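Long-range contacts in pili retraction protein PilT (Thermus thermophilus, PDB 5FL3), which binds ADP and probably hydrolyses ATP to power the retraction of pili: residues 23-28 with 36-41; 136-141 with 274-279; 162-167 with 182-187. One frame throughout, in Å; residues are numbered along the deposited sequence.

Contact 1 (23-28 with 36-41); sequences RASDIH and TVRIDG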
loop_
_atom_site.group_PDB
_atom_site.type_symbol
_atom_site.label_atom_id
_atom_site.label_comp_id
_atom_site.label_asym_id
_atom_site.label_seq_id
_atom_site.Cartn_x
_atom_site.Cartn_y
_atom_site.Cartn_z
ATOM N N ARG A 23 3.274 4.092 18.155
ATOM C CA ARG A 23 2.861 3.661 16.806
ATOM C C ARG A 23 3.028 4.731 15.722
ATOM O O ARG A 23 2.260 4.785 14.752
ATOM C CB ARG A 23 1.413 3.165 16.805
ATOM C CG ARG A 23 1.240 1.772 17.404
ATOM C CD ARG A 23 -0.214 1.380 17.389
ATOM N NE ARG A 23 -1.044 2.443 17.948
ATOM C CZ ARG A 23 -1.965 3.109 17.260
ATOM N NH1 ARG A 23 -2.181 2.811 15.981
ATOM N NH2 ARG A 23 -2.678 4.063 17.852
ATOM N N ALA A 24 4.055 5.558 15.870
ATOM C CA ALA A 24 4.342 6.559 14.851
ATOM C C ALA A 24 4.807 5.884 13.582
ATOM O O ALA A 24 5.765 5.124 13.603
ATOM C CB ALA A 24 5.401 7.548 15.329
ATOM N N SER A 25 4.136 6.191 12.479
ATOM C CA SER A 25 4.588 5.781 11.169
ATOM C C SER A 25 5.653 6.741 10.636
ATOM O O SER A 25 6.547 6.345 9.882
ATOM C CB SER A 25 3.408 5.720 10.219
ATOM O OG SER A 25 2.723 6.945 10.261
ATOM N N ASP A 26 5.554 8.004 11.042
ATOM C CA ASP A 26 6.407 9.063 10.510
ATOM C C ASP A 26 6.730 10.068 11.603
ATOM O O ASP A 26 5.856 10.430 12.409
ATOM C CB ASP A 26 5.733 9.784 9.331
ATOM C CG ASP A 26 5.325 8.836 8.207
ATOM O OD1 ASP A 26 4.182 8.312 8.223
ATOM O OD2 ASP A 26 6.156 8.629 7.297
ATOM N N ILE A 27 7.984 10.503 11.627
ATOM C CA ILE A 27 8.432 11.524 12.559
ATOM C C ILE A 27 8.915 12.769 11.810
ATOM O O ILE A 27 9.808 12.702 10.954
ATOM C CB ILE A 27 9.562 10.996 13.473
ATOM C CG1 ILE A 27 9.075 9.795 14.292
ATOM C CG2 ILE A 27 10.078 12.100 14.390
ATOM C CD1 ILE A 27 10.193 8.967 14.839
ATOM N N HIS A 28 8.302 13.900 12.135
ATOM C CA HIS A 28 8.677 15.177 11.559
ATOM C C HIS A 28 9.413 16.056 12.576
ATOM O O HIS A 28 8.876 16.385 13.632
ATOM C CB HIS A 28 7.432 15.889 11.034
ATOM C CG HIS A 28 6.822 15.221 9.836
ATOM N ND1 HIS A 28 6.178 14.004 9.907
ATOM C CD2 HIS A 28 6.781 15.591 8.534
ATOM C CE1 HIS A 28 5.750 13.661 8.707
ATOM N NE2 HIS A 28 6.096 14.612 7.858
ATOM N N THR A 36 6.833 16.239 15.899
ATOM C CA THR A 36 5.483 15.929 15.448
ATOM C C THR A 36 5.438 14.524 14.877
ATOM O O THR A 36 6.320 14.119 14.110
ATOM C CB THR A 36 5.009 16.946 14.396
ATOM O OG1 THR A 36 4.895 18.243 15.012
ATOM C CG2 THR A 36 3.660 16.524 13.763
ATOM N N VAL A 37 4.428 13.756 15.262
ATOM C CA VAL A 37 4.370 12.408 14.753
ATOM C C VAL A 37 3.129 12.225 13.903
ATOM O O VAL A 37 2.109 12.899 14.093
ATOM C CB VAL A 37 4.390 11.362 15.883
ATOM C CG1 VAL A 37 5.666 11.496 16.715
ATOM C CG2 VAL A 37 3.158 11.509 16.744
ATOM N N ARG A 38 3.246 11.325 12.940
ATOM C CA ARG A 38 2.095 10.845 12.214
ATOM C C ARG A 38 1.672 9.502 12.828
ATOM O O ARG A 38 2.446 8.538 12.815
ATOM C CB ARG A 38 2.446 10.734 10.736
ATOM C CG ARG A 38 1.453 10.023 9.893
ATOM C CD ARG A 38 1.677 10.374 8.442
ATOM N NE ARG A 38 0.642 11.293 8.015
ATOM C CZ ARG A 38 0.838 12.477 7.456
ATOM N NH1 ARG A 38 2.054 12.934 7.198
ATOM N NH2 ARG A 38 -0.215 13.191 7.138
ATOM N N ILE A 39 0.470 9.469 13.412
ATOM C CA ILE A 39 -0.131 8.252 13.978
ATOM C C ILE A 39 -1.514 8.038 13.396
ATOM O O ILE A 39 -2.300 8.980 13.323
ATOM C CB ILE A 39 -0.280 8.313 15.517
ATOM C CG1 ILE A 39 1.075 8.480 16.200
ATOM C CG2 ILE A 39 -0.982 7.071 16.037
ATOM C CD1 ILE A 39 0.965 8.877 17.681
ATOM N N ASP A 40 -1.812 6.803 12.999
ATOM C CA ASP A 40 -3.070 6.470 12.317
ATOM C C ASP A 40 -3.423 7.484 11.227
ATOM O O ASP A 40 -4.582 7.878 11.099
ATOM C CB ASP A 40 -4.235 6.368 13.320
ATOM C CG ASP A 40 -4.025 5.268 14.358
ATOM O OD1 ASP A 40 -3.458 4.208 13.995
ATOM O OD2 ASP A 40 -4.407 5.480 15.540
ATOM N N GLY A 41 -2.419 7.911 10.462
ATOM C CA GLY A 41 -2.622 8.785 9.317
ATOM C C GLY A 41 -2.606 10.256 9.665
ATOM O O GLY A 41 -2.488 11.098 8.780
HETATM O O HOH W 1 0.389 4.709 13.001
#

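Contact 2 (136-141 with 274-279); sequences ILVTGP and LSQRLL. With ADP (adenosine-5'-diphosphate), chain B.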
loop_
_atom_site.group_PDB
_atom_site.type_symbol
_atom_site.label_atom_id
_atom_site.label_comp_id
_atom_site.label_asym_id
_atom_site.label_seq_id
_atom_site.Cartn_x
_atom_site.Cartn_y
_atom_site.Cartn_z
ATOM N N ILE A 136 -2.933 -9.687 -8.881
ATOM C CA ILE A 136 -3.679 -9.191 -7.721
ATOM C C ILE A 136 -3.400 -7.694 -7.595
ATOM O O ILE A 136 -2.257 -7.294 -7.441
ATOM C CB ILE A 136 -3.280 -9.946 -6.401
ATOM C CG1 ILE A 136 -3.793 -11.387 -6.422
ATOM C CG2 ILE A 136 -3.785 -9.226 -5.148
ATOM C CD1 ILE A 136 -3.101 -12.277 -5.395
ATOM N N LEU A 137 -4.431 -6.865 -7.689
ATOM C CA LEU A 137 -4.261 -5.412 -7.562
ATOM C C LEU A 137 -4.882 -4.867 -6.284
ATOM O O LEU A 137 -6.074 -5.050 -6.036
ATOM C CB LEU A 137 -4.876 -4.685 -8.759
ATOM C CG LEU A 137 -4.127 -4.893 -10.064
ATOM C CD1 LEU A 137 -4.861 -4.175 -11.190
ATOM C CD2 LEU A 137 -2.671 -4.405 -9.919
ATOM N N VAL A 138 -4.068 -4.197 -5.482
ATOM C CA VAL A 138 -4.554 -3.509 -4.294
ATOM C C VAL A 138 -4.556 -1.997 -4.570
ATOM O O VAL A 138 -3.493 -1.410 -4.754
ATOM C CB VAL A 138 -3.675 -3.827 -3.074
ATOM C CG1 VAL A 138 -4.240 -3.149 -1.825
ATOM C CG2 VAL A 138 -3.569 -5.310 -2.878
ATOM N N THR A 139 -5.727 -1.366 -4.623
ATOM C CA THR A 139 -5.796 0.027 -5.100
ATOM C C THR A 139 -6.355 1.014 -4.070
ATOM O O THR A 139 -7.005 0.626 -3.091
ATOM C CB THR A 139 -6.656 0.158 -6.373
ATOM O OG1 THR A 139 -8.046 0.183 -6.017
ATOM C CG2 THR A 139 -6.404 -0.999 -7.322
ATOM N N GLY A 140 -6.117 2.299 -4.317
ATOM C CA GLY A 140 -6.522 3.341 -3.394
ATOM C C GLY A 140 -5.486 4.458 -3.359
ATOM O O GLY A 140 -4.351 4.278 -3.809
ATOM N N PRO A 141 -5.864 5.636 -2.842
ATOM C CA PRO A 141 -4.869 6.715 -2.822
ATOM C C PRO A 141 -3.880 6.536 -1.667
ATOM O O PRO A 141 -4.123 5.694 -0.809
ATOM C CB PRO A 141 -5.729 7.970 -2.644
ATOM C CG PRO A 141 -6.919 7.483 -1.857
ATOM C CD PRO A 141 -7.176 6.065 -2.312
ATOM N N LEU A 274 -8.549 -5.411 -4.936
ATOM C CA LEU A 274 -8.906 -5.001 -3.594
ATOM C C LEU A 274 -8.770 -3.494 -3.431
ATOM O O LEU A 274 -7.680 -2.994 -3.167
ATOM C CB LEU A 274 -8.024 -5.718 -2.579
ATOM C CG LEU A 274 -8.241 -7.229 -2.495
ATOM C CD1 LEU A 274 -7.008 -7.953 -1.996
ATOM C CD2 LEU A 274 -9.405 -7.489 -1.572
ATOM N N SER A 275 -9.871 -2.767 -3.590
ATOM C CA SER A 275 -9.832 -1.314 -3.465
ATOM C C SER A 275 -10.107 -0.912 -2.033
ATOM O O SER A 275 -11.023 -1.407 -1.411
ATOM C CB SER A 275 -10.824 -0.663 -4.413
ATOM O OG SER A 275 -10.459 -0.912 -5.755
ATOM N N GLN A 276 -9.282 -0.021 -1.503
ATOM C CA GLN A 276 -9.285 0.236 -0.080
ATOM C C GLN A 276 -9.447 1.707 0.245
ATOM O O GLN A 276 -8.987 2.572 -0.493
ATOM C CB GLN A 276 -7.996 -0.293 0.542
ATOM C CG GLN A 276 -7.888 -1.795 0.451
ATOM C CD GLN A 276 -6.687 -2.337 1.172
ATOM O OE1 GLN A 276 -5.987 -1.613 1.885
ATOM N NE2 GLN A 276 -6.437 -3.609 0.995
ATOM N N ARG A 277 -10.111 1.964 1.366
ATOM C CA ARG A 277 -10.233 3.293 1.931
ATOM C C ARG A 277 -10.132 3.115 3.444
ATOM O O ARG A 277 -10.689 2.173 3.979
ATOM C CB ARG A 277 -11.558 3.941 1.507
ATOM C CG ARG A 277 -11.632 5.442 1.632
ATOM C CD ARG A 277 -11.343 6.130 0.284
ATOM N NE ARG A 277 -11.826 5.391 -0.897
ATOM C CZ ARG A 277 -13.078 5.409 -1.370
ATOM N NH1 ARG A 277 -14.042 6.099 -0.756
ATOM N NH2 ARG A 277 -13.373 4.710 -2.464
ATOM N N LEU A 278 -9.382 3.980 4.119
ATOM C CA LEU A 278 -9.284 3.931 5.579
ATOM C C LEU A 278 -10.116 5.037 6.214
ATOM O O LEU A 278 -9.788 6.215 6.068
ATOM C CB LEU A 278 -7.835 4.061 6.038
ATOM C CG LEU A 278 -7.002 2.804 5.858
ATOM C CD1 LEU A 278 -5.555 3.059 6.224
ATOM C CD2 LEU A 278 -7.598 1.725 6.724
ATOM N N LEU A 279 -11.186 4.658 6.913
ATOM C CA LEU A 279 -12.113 5.628 7.503
ATOM C C LEU A 279 -11.915 5.727 9.000
ATOM O O LEU A 279 -11.569 4.727 9.649
ATOM C CB LEU A 279 -13.564 5.251 7.217
ATOM C CG LEU A 279 -13.983 5.050 5.760
ATOM C CD1 LEU A 279 -15.480 5.248 5.658
ATOM C CD2 LEU A 279 -13.271 5.989 4.833
HETATM P PB ADP B . -0.617 3.103 1.415
HETATM O O1B ADP B . 0.001 4.494 1.433
HETATM O O2B ADP B . -1.954 3.035 0.707
HETATM O O3B ADP B . 0.329 1.999 1.005
HETATM P PA ADP B . -0.049 2.184 4.119
HETATM O O1A ADP B . 1.269 2.940 4.086
HETATM O O2A ADP B . -0.078 0.660 4.178
HETATM O O3A ADP B . -1.004 2.769 2.945
HETATM O "O5'" ADP B . -0.903 2.682 5.391
HETATM C "C5'" ADP B . -0.835 4.009 5.916
HETATM C "C4'" ADP B . -1.149 3.910 7.411
HETATM O "O4'" ADP B . -2.391 3.225 7.608
HETATM C "C3'" ADP B . -0.081 3.145 8.182
HETATM O "O3'" ADP B . 0.280 3.965 9.293
HETATM C "C2'" ADP B . -0.746 1.844 8.623
HETATM O "O2'" ADP B . -0.413 1.470 9.964
HETATM C "C1'" ADP B . -2.239 2.129 8.526
HETATM N N9 ADP B . -3.022 0.951 8.047
HETATM C C8 ADP B . -2.678 0.135 7.025
HETATM N N7 ADP B . -3.601 -0.842 6.821
HETATM C C5 ADP B . -4.574 -0.662 7.741
HETATM C C6 ADP B . -5.846 -1.339 8.091
HETATM N N6 ADP B . -6.252 -2.418 7.385
HETATM N N1 ADP B . -6.579 -0.825 9.127
HETATM C C2 ADP B . -6.176 0.258 9.825
HETATM N N3 ADP B . -5.032 0.924 9.559
HETATM C C4 ADP B . -4.198 0.521 8.551
#

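Contact 3 (162-167 with 182-187); sequences AKNIIT and LVVQRE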
loop_
_atom_site.group_PDB
_atom_site.type_symbol
_atom_site.label_atom_id
_atom_site.label_comp_id
_atom_site.label_asym_id
_atom_site.label_seq_id
_atom_site.Cartn_x
_atom_site.Cartn_y
_atom_site.Cartn_z
ATOM N N ALA A 162 6.632 -22.669 -0.347
ATOM C CA ALA A 162 8.064 -22.599 -0.639
ATOM C C ALA A 162 8.282 -21.961 -2.016
ATOM O O ALA A 162 8.342 -22.644 -3.033
ATOM C CB ALA A 162 8.696 -23.976 -0.572
ATOM N N LYS A 163 8.394 -20.641 -2.026
ATOM C CA LYS A 163 8.429 -19.895 -3.264
ATOM C C LYS A 163 9.533 -18.854 -3.305
ATOM O O LYS A 163 10.100 -18.457 -2.278
ATOM C CB LYS A 163 7.072 -19.225 -3.493
ATOM C CG LYS A 163 6.039 -20.196 -4.029
ATOM C CD LYS A 163 4.641 -19.683 -3.846
ATOM C CE LYS A 163 3.624 -20.746 -4.274
ATOM N NZ LYS A 163 3.471 -20.831 -5.758
ATOM N N ASN A 164 9.855 -18.420 -4.511
ATOM C CA ASN A 164 10.750 -17.298 -4.644
ATOM C C ASN A 164 9.941 -16.006 -4.884
ATOM O O ASN A 164 9.306 -15.828 -5.924
ATOM C CB ASN A 164 11.739 -17.559 -5.763
ATOM C CG ASN A 164 12.799 -16.512 -5.831
ATOM O OD1 ASN A 164 13.251 -16.002 -4.793
ATOM N ND2 ASN A 164 13.204 -16.157 -7.052
ATOM N N ILE A 165 9.954 -15.122 -3.902
ATOM C CA ILE A 165 9.175 -13.888 -3.931
ATOM C C ILE A 165 10.085 -12.702 -4.137
ATOM O O ILE A 165 10.961 -12.448 -3.305
ATOM C CB ILE A 165 8.417 -13.665 -2.626
ATOM C CG1 ILE A 165 7.445 -14.824 -2.333
ATOM C CG2 ILE A 165 7.719 -12.354 -2.668
ATOM C CD1 ILE A 165 6.917 -14.798 -0.880
ATOM N N ILE A 166 9.877 -11.980 -5.238
ATOM C CA ILE A 166 10.706 -10.827 -5.576
ATOM C C ILE A 166 9.864 -9.561 -5.580
ATOM O O ILE A 166 8.901 -9.435 -6.343
ATOM C CB ILE A 166 11.383 -11.006 -6.944
ATOM C CG1 ILE A 166 12.108 -12.363 -6.992
ATOM C CG2 ILE A 166 12.333 -9.839 -7.246
ATOM C CD1 ILE A 166 12.771 -12.654 -8.329
ATOM N N THR A 167 10.217 -8.632 -4.709
ATOM C CA THR A 167 9.461 -7.398 -4.579
ATOM C C THR A 167 10.305 -6.225 -5.081
ATOM O O THR A 167 11.521 -6.230 -4.927
ATOM C CB THR A 167 8.989 -7.163 -3.100
ATOM O OG1 THR A 167 10.039 -6.586 -2.317
ATOM C CG2 THR A 167 8.561 -8.466 -2.463
ATOM N N LEU A 182 11.657 -17.650 -0.161
ATOM C CA LEU A 182 12.657 -16.603 -0.300
ATOM C C LEU A 182 11.926 -15.293 -0.576
ATOM O O LEU A 182 10.978 -15.244 -1.356
ATOM C CB LEU A 182 13.640 -16.897 -1.425
ATOM C CG LEU A 182 14.499 -18.141 -1.302
ATOM C CD1 LEU A 182 15.405 -18.253 -2.533
ATOM C CD2 LEU A 182 15.304 -18.062 -0.031
ATOM N N VAL A 183 12.347 -14.232 0.089
ATOM C CA VAL A 183 11.768 -12.932 -0.146
ATOM C C VAL A 183 12.906 -11.997 -0.510
ATOM O O VAL A 183 13.713 -11.637 0.338
ATOM C CB VAL A 183 10.990 -12.420 1.076
ATOM C CG1 VAL A 183 10.232 -11.147 0.727
ATOM C CG2 VAL A 183 10.019 -13.462 1.513
ATOM N N VAL A 184 12.980 -11.656 -1.793
ATOM C CA VAL A 184 14.027 -10.817 -2.344
ATOM C C VAL A 184 13.427 -9.446 -2.511
ATOM O O VAL A 184 12.514 -9.266 -3.315
ATOM C CB VAL A 184 14.525 -11.350 -3.698
ATOM C CG1 VAL A 184 15.464 -10.362 -4.359
ATOM C CG2 VAL A 184 15.202 -12.710 -3.517
ATOM N N GLN A 185 13.929 -8.479 -1.744
ATOM C CA GLN A 185 13.377 -7.120 -1.755
ATOM C C GLN A 185 14.375 -6.091 -2.288
ATOM O O GLN A 185 15.461 -5.877 -1.740
ATOM C CB GLN A 185 12.904 -6.728 -0.358
ATOM C CG GLN A 185 12.025 -7.792 0.295
ATOM C CD GLN A 185 11.421 -7.299 1.585
ATOM O OE1 GLN A 185 11.847 -7.690 2.674
ATOM N NE2 GLN A 185 10.437 -6.416 1.474
ATOM N N ARG A 186 13.953 -5.446 -3.366
ATOM C CA ARG A 186 14.787 -4.569 -4.158
ATOM C C ARG A 186 14.257 -3.138 -4.116
ATOM O O ARG A 186 13.197 -2.856 -4.660
ATOM C CB ARG A 186 14.853 -5.104 -5.593
ATOM C CG ARG A 186 16.009 -6.026 -5.759
ATOM C CD ARG A 186 15.839 -7.143 -6.732
ATOM N NE ARG A 186 16.006 -6.785 -8.131
ATOM C CZ ARG A 186 17.066 -6.212 -8.713
ATOM N NH1 ARG A 186 18.146 -5.836 -8.045
ATOM N NH2 ARG A 186 17.017 -6.006 -10.022
ATOM N N GLU A 187 15.000 -2.245 -3.469
ATOM C CA GLU A 187 14.563 -0.859 -3.280
ATOM C C GLU A 187 14.956 -0.004 -4.482
ATOM O O GLU A 187 16.121 -0.009 -4.902
ATOM C CB GLU A 187 15.159 -0.277 -1.983
ATOM C CG GLU A 187 14.305 0.808 -1.337
ATOM C CD GLU A 187 14.506 0.941 0.174
ATOM O OE1 GLU A 187 15.589 0.577 0.691
ATOM O OE2 GLU A 187 13.571 1.422 0.856
#

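Contact 1 (23-28 with 36-41)
Arg23 and Asp40 meet end-on across the open end of this hairpin: NH1 reaches Asp40 OD1 at 2.7 Å and NH2 reaches Asp40 OD2 at 3.2 Å, a salt bridge that uses the syn side of each oxygen. Both oxygens lie near the guanidinium plane, while the carboxylate plane is turned 35° from it. A bend at chi3 (-49°) swings the end of Arg23 back to its partner, and CG2 of Ile39 lies over one face of the same guanidinium. Water 1 donates to Arg23 O and accepts from Asp40 N, a second link beside the ion pair. Further in, Asp26 and Arg38 run side by side in the same direction, but what they share is the alkyl part: Asp26 OD1 lies 3.3 Å from Arg38 CD, and the guanidinium, 82° from the carboxylate plane, carries NE on to Gly41 O at 3.2 Å. His28 continues this face, its CE1 4.1 Å from Arg38 NH1. Ile27 and Val37 occupy the other face and pack on helix 11-21; Ala24, just before the strand, sets its CB against Val37 CB. Backbone bonds Ser25 N to Arg38 O (2.9 Å), Arg38 N to Asp26 O (2.8 Å), His28 N to Thr36 O and Thr36 N to His28 O join the segments. This is an antiparallel beta hairpin within the N-terminal sheet, and its Ser25 lines the ADP pocket.

Contact 2 (136-141 with 274-279)
Thr139 OG1 is held by more than one group: Ser275 OG donates to it at 2.7 Å, and it is also hydrogen-bonded to Thr240 O, with Thr246 OG1 a weak further partner. Thr139 and Ser275 form a parallel bridge and project from the same face of the sheet. The chi1 of Thr139 (81°) sets OG1 between the backbone N and the carbonyl carbon, turned to the neighbouring strand, while Ser275 OG stands anti to its own carbonyl carbon (chi1 -65°); the two hydroxyls thus meet tip to tip between the strands. Replacing Thr139 by a valine would probably leave the Ser275 hydroxyl and Thr240 O without this mate in a buried place. On the other face Val138 and Leu274 pair more loosely, CG2 to CD1 at 4.4 Å, and the extended side chain of Gln276 crosses Val138 at its CG1 methyl. Three backbone bonds fix the register of the parallel strands: Leu274 N to Leu137 O (2.7 Å), Thr139 N to Leu274 O (2.9 Å) and Gln276 N to Thr139 O (2.9 Å). Past Thr139 the chain leaves the strand at Gly140, where at phi 144° a side chain would run into the carbonyl O of Thr139 and, across the contact, into Gln276 O; the Gly140 carbonyl accepts from Lys146 NZ. Further along the other strand, Leu278 CD1 packs 3.5 Å from ADP O4', and CD2 reaches the adenine. The chemistry thus divides: a buried hydroxyl pair ties the strand that leads into the P-loop (Walker A) to its neighbour, while that neighbour runs on to offer an apolar side chain to the nucleotide.

Contact 3 (162-167 with 182-187)
Asn164 turns the oxygen of its carboxamide onto Leu182, OD1 lying 3.5 Å from CB and 3.8 Å from CD1, with Val184 CG2 a little further off. CG stands anti to the backbone N (chi1 -173°), which lets the amide end come nearer the neighbouring strand, and its ND2 is satisfied by Asp206 O. The second flat group, the Gln185 amide, belongs to the opposite face of the sheet. Gln185 lies alongside Thr167 and points the same way, its CB and CG both passing close to Thr167 OG1, and its amide is fixed by polar partners beyond the two strands: NE2 donates to Glu169 OE2 and Phe174 O, and OE1 accepts from His176 N. Thr167 OG1 is bonded to Glu169 OE2 as well, so one carboxylate oxygen serves both residues of the pair. On this same face Ile165 and Val183 lie side by side, CD1 against CG2 at 4.1 Å. On the Asn164 face Ile166 CG1 and Val184 CB come to 4.2 Å. The backbones run in parallel, bonded in turn by Leu182 N to Lys163 O (2.7 Å), Ile165 N to Leu182 O, Val184 N to Ile165 O (2.6 Å), Thr167 N to Val184 O (2.8 Å) and Arg186 N to Thr167 O (3.0 Å). Between the two strands the chain crosses over without a helix. Helix 146-160 covers the face of Ile165, Thr167 and Val183, through Ile157, Ile154 and Asn158; strand 209-212 takes the other edge of strand 164-169, and strand 182-187 is the outermost of the sheet within this chain.

In the fold
Contacts 2 and 3 belong to one mostly parallel sheet, that of the P-loop ATPase core: contact 2 joins two strands near one end, contact 3 the two strands at the other, their centres about 22 Å apart, with helix 146-160 leading from the P-loop to strand 164-169. Contact 1 lies in the separate antiparallel sheet of the N-terminal region, its centre about 21 Å from that of contact 2 and about 28 Å from that of contact 3. ADP lies between the first two, which do not touch (nearest atoms about 7 Å apart): the Ser25 side chain of contact 1 comes within about 4 Å of it, while Pro141 and Leu278 of contact 2 line the pocket. Contact 3 stands back, the side chain of Gln185 about 13 Å from the nucleotide.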